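PDB 6NDQ: lytic polysaccharide monooxygenase from [Kitasatospora] papulosa, which probably cleaves polysaccharide chains, most likely cellulose, by oxidation at a copper centre, as other lytic polysaccharide monooxygenases do. Local coordinates for residues V100-Q105 with V164-Q169; Q114-R119 with S132-V137. All blocks are in the same frame, centred on the assembly; numbering follows the deposited sequence.

Contact 1: residues V100-Q105 with V164-Q169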
loop_
_atom_site.group_PDB
_atom_site.type_symbol
_atom_site.label_atom_id
_atom_site.label_comp_id
_atom_site.label_asym_id
_atom_site.label_seq_id
_atom_site.Cartn_x
_atom_site.Cartn_y
_atom_site.Cartn_z
ATOM N N VAL A 100 -9.731 -2.717 5.773
ATOM C CA VAL A 100 -9.006 -2.163 4.639
ATOM C C VAL A 100 -10.037 -1.800 3.585
ATOM O O VAL A 100 -10.834 -2.650 3.167
ATOM C CB VAL A 100 -7.974 -3.154 4.088
ATOM C CG1 VAL A 100 -7.404 -2.623 2.797
ATOM C CG2 VAL A 100 -6.856 -3.399 5.105
ATOM N N LYS A 101 -10.024 -0.545 3.162
ATOM C CA LYS A 101 -11.035 0.010 2.273
ATOM C C LYS A 101 -10.354 0.381 0.967
ATOM O O LYS A 101 -9.417 1.193 0.966
ATOM C CB LYS A 101 -11.701 1.236 2.908
ATOM C CG LYS A 101 -12.912 1.743 2.159
ATOM C CD LYS A 101 -13.513 2.929 2.905
ATOM C CE LYS A 101 -14.042 3.953 1.946
ATOM N NZ LYS A 101 -15.515 4.020 2.013
ATOM N N LEU A 102 -10.789 -0.240 -0.133
ATOM C CA LEU A 102 -10.291 0.109 -1.453
ATOM C C LEU A 102 -11.315 0.983 -2.177
ATOM O O LEU A 102 -12.517 0.966 -1.868
ATOM C CB LEU A 102 -9.948 -1.136 -2.281
ATOM C CG LEU A 102 -8.747 -1.911 -1.719
ATOM C CD1 LEU A 102 -9.230 -3.022 -0.802
ATOM C CD2 LEU A 102 -7.765 -2.464 -2.799
ATOM N N TYR A 103 -10.808 1.806 -3.091
ATOM C CA TYR A 103 -11.624 2.562 -4.028
ATOM C C TYR A 103 -11.274 2.124 -5.445
ATOM O O TYR A 103 -10.096 2.108 -5.820
ATOM C CB TYR A 103 -11.420 4.070 -3.856
ATOM C CG TYR A 103 -12.235 4.845 -4.845
ATOM C CD1 TYR A 103 -13.623 4.837 -4.775
ATOM C CD2 TYR A 103 -11.631 5.556 -5.866
ATOM C CE1 TYR A 103 -14.384 5.532 -5.681
ATOM C CE2 TYR A 103 -12.389 6.256 -6.781
ATOM C CZ TYR A 103 -13.767 6.240 -6.682
ATOM O OH TYR A 103 -14.541 6.937 -7.588
ATOM N N ASP A 104 -12.300 1.771 -6.228
ATOM C CA ASP A 104 -12.157 1.209 -7.571
ATOM C C ASP A 104 -13.143 1.927 -8.482
ATOM O O ASP A 104 -14.282 1.475 -8.634
ATOM C CB ASP A 104 -12.405 -0.279 -7.546
ATOM C CG ASP A 104 -12.438 -0.892 -8.938
ATOM O OD1 ASP A 104 -12.030 -0.217 -9.913
ATOM O OD2 ASP A 104 -12.851 -2.059 -9.044
ATOM N N GLN A 105 -12.695 3.020 -9.101
ATOM C CA GLN A 105 -13.604 3.824 -9.910
ATOM C C GLN A 105 -14.359 2.965 -10.921
ATOM O O GLN A 105 -15.588 3.053 -11.030
ATOM C CB GLN A 105 -12.835 4.937 -10.620
ATOM C CG GLN A 105 -13.727 5.893 -11.392
ATOM C CD GLN A 105 -14.250 5.292 -12.684
ATOM O OE1 GLN A 105 -13.536 4.553 -13.367
ATOM N NE2 GLN A 105 -15.506 5.595 -13.022
ATOM N N VAL A 164 1.021 -2.450 6.291
ATOM C CA VAL A 164 0.015 -3.348 5.725
ATOM C C VAL A 164 0.268 -3.459 4.226
ATOM O O VAL A 164 0.462 -2.455 3.535
ATOM C CB VAL A 164 -1.410 -2.835 5.999
ATOM C CG1 VAL A 164 -2.443 -3.679 5.259
ATOM C CG2 VAL A 164 -1.676 -2.774 7.501
ATOM N N TYR A 165 0.251 -4.669 3.717
ATOM C CA TYR A 165 0.468 -4.906 2.298
ATOM C C TYR A 165 -0.801 -5.560 1.784
ATOM O O TYR A 165 -1.113 -6.697 2.168
ATOM C CB TYR A 165 1.686 -5.804 2.078
ATOM C CG TYR A 165 2.264 -5.870 0.684
ATOM C CD1 TYR A 165 2.563 -4.719 -0.034
ATOM C CD2 TYR A 165 2.577 -7.104 0.111
ATOM C CE1 TYR A 165 3.128 -4.800 -1.306
ATOM C CE2 TYR A 165 3.136 -7.184 -1.154
ATOM C CZ TYR A 165 3.412 -6.026 -1.856
ATOM O OH TYR A 165 3.987 -6.027 -3.112
ATOM N N THR A 166 -1.551 -4.831 0.975
ATOM C CA THR A 166 -2.784 -5.345 0.391
ATOM C C THR A 166 -2.533 -5.742 -1.058
ATOM O O THR A 166 -1.985 -4.954 -1.833
ATOM C CB THR A 166 -3.912 -4.314 0.466
ATOM O OG1 THR A 166 -4.109 -3.945 1.850
ATOM C CG2 THR A 166 -5.216 -4.909 -0.116
ATOM N N ILE A 167 -2.916 -6.966 -1.404
ATOM C CA ILE A 167 -2.795 -7.474 -2.770
ATOM C C ILE A 167 -4.198 -7.651 -3.332
ATOM O O ILE A 167 -5.010 -8.413 -2.781
ATOM C CB ILE A 167 -2.019 -8.796 -2.835
ATOM C CG1 ILE A 167 -0.600 -8.636 -2.287
ATOM C CG2 ILE A 167 -1.957 -9.258 -4.275
ATOM C CD1 ILE A 167 0.271 -9.876 -2.436
ATOM N N TRP A 168 -4.464 -6.973 -4.447
ATOM C CA TRP A 168 -5.781 -6.917 -5.080
ATOM C C TRP A 168 -5.664 -7.587 -6.439
ATOM O O TRP A 168 -5.023 -7.048 -7.354
ATOM C CB TRP A 168 -6.267 -5.476 -5.219
ATOM C CG TRP A 168 -7.474 -5.264 -6.105
ATOM C CD1 TRP A 168 -8.412 -6.195 -6.472
ATOM C CD2 TRP A 168 -7.892 -4.026 -6.701
ATOM N NE1 TRP A 168 -9.363 -5.615 -7.280
ATOM C CE2 TRP A 168 -9.067 -4.286 -7.434
ATOM C CE3 TRP A 168 -7.370 -2.730 -6.707
ATOM C CZ2 TRP A 168 -9.737 -3.297 -8.148
ATOM C CZ3 TRP A 168 -8.038 -1.747 -7.420
ATOM C CH2 TRP A 168 -9.213 -2.032 -8.121
ATOM N N GLN A 169 -6.291 -8.753 -6.569
ATOM C CA GLN A 169 -6.361 -9.451 -7.848
ATOM C C GLN A 169 -7.654 -9.036 -8.547
ATOM O O GLN A 169 -8.749 -9.456 -8.147
ATOM C CB GLN A 169 -6.302 -10.962 -7.642
ATOM C CG GLN A 169 -6.371 -11.755 -8.931
ATOM C CD GLN A 169 -5.202 -11.467 -9.847
ATOM O OE1 GLN A 169 -4.052 -11.401 -9.405
ATOM N NE2 GLN A 169 -5.488 -11.295 -11.132
#
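Trp-168 makes the largest single share of the contact with strand 100-104, its indole reaching across to Leu-102 and Asp-104. CG lies anti to the backbone N (chi1 168°), a setting that carries the indole toward the facing strand, its benzo edge leading. Starting at the root, CB passes Leu-102 CD2 at 4.1 Å, and the two side chains run past each other in opposite senses. Next along the six-membered ring, CE3 lies 3.9 Å from the same Leu-102 CD2, which meets the ring obliquely. The far edge belongs to Asp-104: CH2 is 3.5 Å from Asp-104 CG, and CZ2 is 3.5 Å from Asp-104 OD2. Here the carboxylate abuts the rim close to the ring plane, its own plane turned 62° from the indole. On the pyrrole side, NE1 is hydrogen-bonded to Gly-109 O, while Phe-113 and Tyr-177 stack on the indole.

No hydrogen bond joins the two segments, because they belong to different sheets of the beta-sandwich, the immunoglobulin-like core of this family. Their axes approach to 9.9 Å and cross at -45°, with the side chains between them buried.

Asp-104 OD2 is gripped twice, by Tyr-149 OH and by His-108 N, which would fix the carboxylate's rotation against the indole. An alanine here would probably leave that hydroxyl and that amide without their shared acceptor and open a gap at the CZ2-CH2 rim of Trp-168.

At the N-terminal ends of the two segments, Val-100 CG1 rests 3.7 Å from Thr-166 OG1, and Val-100 CG2 comes to 4.4 Å from Val-164 CG1. Val-4, from strand 2-6, touches the side chains of Val-100, Leu-102 and Thr-166.

Contact 2: residues Q114-R119 with S132-V137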
loop_
_atom_site.group_PDB
_atom_site.type_symbol
_atom_site.label_atom_id
_atom_site.label_comp_id
_atom_site.label_asym_id
_atom_site.label_seq_id
_atom_site.Cartn_x
_atom_site.Cartn_y
_atom_site.Cartn_z
ATOM N N GLN A 114 -5.521 -10.485 -0.628
ATOM C CA GLN A 114 -4.656 -10.896 0.470
ATOM C C GLN A 114 -4.216 -9.656 1.232
ATOM O O GLN A 114 -3.821 -8.661 0.619
ATOM C CB GLN A 114 -3.448 -11.660 -0.050
ATOM C CG GLN A 114 -3.863 -12.971 -0.710
ATOM C CD GLN A 114 -2.704 -13.698 -1.355
ATOM O OE1 GLN A 114 -1.701 -13.090 -1.721
ATOM N NE2 GLN A 114 -2.832 -15.007 -1.492
ATOM N N VAL A 115 -4.324 -9.696 2.555
ATOM C CA VAL A 115 -3.781 -8.637 3.399
ATOM C C VAL A 115 -2.697 -9.252 4.265
ATOM O O VAL A 115 -2.950 -10.225 4.990
ATOM C CB VAL A 115 -4.856 -7.963 4.259
ATOM C CG1 VAL A 115 -4.211 -6.863 5.125
ATOM C CG2 VAL A 115 -5.938 -7.382 3.367
ATOM N N TYR A 116 -1.491 -8.696 4.178
ATOM C CA TYR A 116 -0.355 -9.052 5.016
ATOM C C TYR A 116 -0.049 -7.883 5.940
ATOM O O TYR A 116 -0.361 -6.732 5.619
ATOM C CB TYR A 116 0.896 -9.348 4.181
ATOM C CG TYR A 116 0.794 -10.494 3.207
ATOM C CD1 TYR A 116 0.242 -10.309 1.952
ATOM C CD2 TYR A 116 1.284 -11.741 3.546
ATOM C CE1 TYR A 116 0.155 -11.366 1.038
ATOM C CE2 TYR A 116 1.219 -12.799 2.647
ATOM C CZ TYR A 116 0.645 -12.601 1.403
ATOM O OH TYR A 116 0.578 -13.659 0.520
ATOM N N VAL A 117 0.587 -8.172 7.077
ATOM C CA VAL A 117 1.139 -7.107 7.909
ATOM C C VAL A 117 2.563 -7.470 8.315
ATOM O O VAL A 117 2.886 -8.650 8.480
ATOM C CB VAL A 117 0.263 -6.851 9.143
ATOM C CG1 VAL A 117 0.393 -7.992 10.152
ATOM C CG2 VAL A 117 0.662 -5.522 9.788
ATOM N N THR A 118 3.426 -6.445 8.448
ATOM C CA THR A 118 4.788 -6.673 8.931
ATOM C C THR A 118 4.779 -7.256 10.347
ATOM O O THR A 118 4.015 -6.828 11.218
ATOM C CB THR A 118 5.639 -5.376 8.894
ATOM O OG1 THR A 118 5.051 -4.326 9.695
ATOM C CG2 THR A 118 5.836 -4.874 7.485
ATOM N N ARG A 119 5.633 -8.255 10.582
ATOM C CA ARG A 119 5.652 -8.893 11.894
ATOM C C ARG A 119 6.181 -7.932 12.955
ATOM O O ARG A 119 6.995 -7.045 12.670
ATOM C CB ARG A 119 6.502 -10.167 11.869
ATOM C CG ARG A 119 7.948 -9.976 11.432
ATOM C CD ARG A 119 8.633 -11.349 11.236
ATOM N NE ARG A 119 10.006 -11.226 10.752
ATOM C CZ ARG A 119 10.747 -12.249 10.328
ATOM N NH1 ARG A 119 10.249 -13.481 10.327
ATOM N NH2 ARG A 119 11.991 -12.043 9.909
ATOM N N SER A 132 9.752 -12.132 3.872
ATOM C CA SER A 132 9.889 -12.800 5.169
ATOM C C SER A 132 9.504 -11.913 6.349
ATOM O O SER A 132 9.348 -12.422 7.464
ATOM C CB SER A 132 11.326 -13.309 5.362
ATOM O OG SER A 132 12.241 -12.241 5.524
ATOM N N ASP A 133 9.345 -10.610 6.145
ATOM C CA ASP A 133 8.888 -9.740 7.217
ATOM C C ASP A 133 7.371 -9.699 7.339
ATOM O O ASP A 133 6.857 -9.141 8.316
ATOM C CB ASP A 133 9.409 -8.319 7.001
ATOM C CG ASP A 133 10.917 -8.262 6.858
ATOM O OD1 ASP A 133 11.623 -8.806 7.729
ATOM O OD2 ASP A 133 11.407 -7.672 5.867
ATOM N N LEU A 134 6.650 -10.268 6.385
ATOM C CA LEU A 134 5.195 -10.214 6.333
ATOM C C LEU A 134 4.563 -11.477 6.905
ATOM O O LEU A 134 5.144 -12.566 6.860
ATOM C CB LEU A 134 4.718 -10.025 4.893
ATOM C CG LEU A 134 5.130 -8.730 4.203
ATOM C CD1 LEU A 134 4.647 -8.738 2.775
ATOM C CD2 LEU A 134 4.527 -7.558 4.930
ATOM N N GLN A 135 3.351 -11.302 7.434
ATOM C CA GLN A 135 2.480 -12.354 7.940
ATOM C C GLN A 135 1.109 -12.127 7.326
ATOM O O GLN A 135 0.585 -11.013 7.385
ATOM C CB GLN A 135 2.367 -12.314 9.474
ATOM C CG GLN A 135 3.671 -12.622 10.199
ATOM C CD GLN A 135 3.560 -12.503 11.720
ATOM O OE1 GLN A 135 3.173 -11.455 12.258
ATOM N NE2 GLN A 135 3.917 -13.580 12.419
ATOM N N LEU A 136 0.535 -13.168 6.725
ATOM C CA LEU A 136 -0.792 -13.045 6.127
ATOM C C LEU A 136 -1.842 -12.962 7.223
ATOM O O LEU A 136 -1.909 -13.847 8.081
ATOM C CB LEU A 136 -1.071 -14.234 5.208
ATOM C CG LEU A 136 -2.449 -14.386 4.533
ATOM C CD1 LEU A 136 -2.604 -13.492 3.341
ATOM C CD2 LEU A 136 -2.752 -15.851 4.132
ATOM N N VAL A 137 -2.650 -11.898 7.221
ATOM C CA VAL A 137 -3.653 -11.734 8.264
ATOM C C VAL A 137 -5.087 -11.753 7.744
ATOM O O VAL A 137 -6.001 -12.054 8.528
ATOM C CB VAL A 137 -3.407 -10.463 9.115
ATOM C CG1 VAL A 137 -2.161 -10.626 10.008
ATOM C CG2 VAL A 137 -3.328 -9.220 8.256
#
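Strands 114-118 and 134-137 pair antiparallel within one sheet of the beta-sandwich, Tyr-116 facing Leu-136 and Val-117 facing Gln-135; they follow each other in the chain, joined by a long loop that ends in a short 3-10 turn. Val-117 and Gln-135 form the hydrogen-bonded pair: Val-117 N donates to Gln-135 O, and Gln-135 N to Val-117 O, both at 2.9 Å. Farther along, Val-137 N reaches Val-115 O at 2.8 Å. The backbone of Val-115 also bonds to Ala-138, and Val-137 has left the extended conformation (psi -22°), which is consistent with a classic beta bulge.

On one side of the sheet, Leu-136 lays a methyl on Tyr-116. Its CG is anti to the backbone N (chi1 176°), and CD1 stands 4.0 Å from the centroid of the Tyr-116 ring, over the face, in a CH-pi contact. Leu-136 CB adds a touch on CE2 of that ring, and Leu-134 CB packs against Tyr-116 CB. At the tip, Tyr-116 OH bonds Gln-114 OE1 at 3.2 Å, approaching from above the carbonyl plane and not along a lone pair.

On the side of Val-117, the side chains of Val-115 and Val-117 are buried. Val-117 CG1 meets Val-137 CG1 at 3.7 Å, and Val-137 CG2 packs on Val-115 CG1; Ile-151 and Val-153 of the other sheet close over Val-115 and Val-137.

Where strand 114-118 ends and its partner is about to begin, Arg-119 N donates to Asp-133 O at 2.7 Å. The arginine chain runs extended from CG to NE back along the 3-10 turn. Its salt bridge to Asp-133 is long and purely electrostatic, since OD1 lies well out of the guanidinium plane and no N-H points at it; OD2 bonds Thr-130 OG1. Ser-132 O sits over the centre of that guanidinium, 3.2 Å from Arg-119 CZ.

The centres of the two contacts lie about 15 Å apart in a single sandwich, and strands 110-118 and 160-170, one from each contact, are antiparallel neighbours in the same sheet. Along the chain the order is 100-105, 114-119, 132-137 and 164-169, so both segments of contact 2 fall between those of contact 1. Probable hydrogen bonds stitch these two neighbouring strands, Ile-167 N to Gln-114 O at 2.8 Å and Tyr-165 O to Tyr-116 N at 2.9 Å, and Val-164 packs on Val-115. Contact 2 thus extends one sheet laterally through backbone pairing, while contact 1 presses that sheet against the other through side chains.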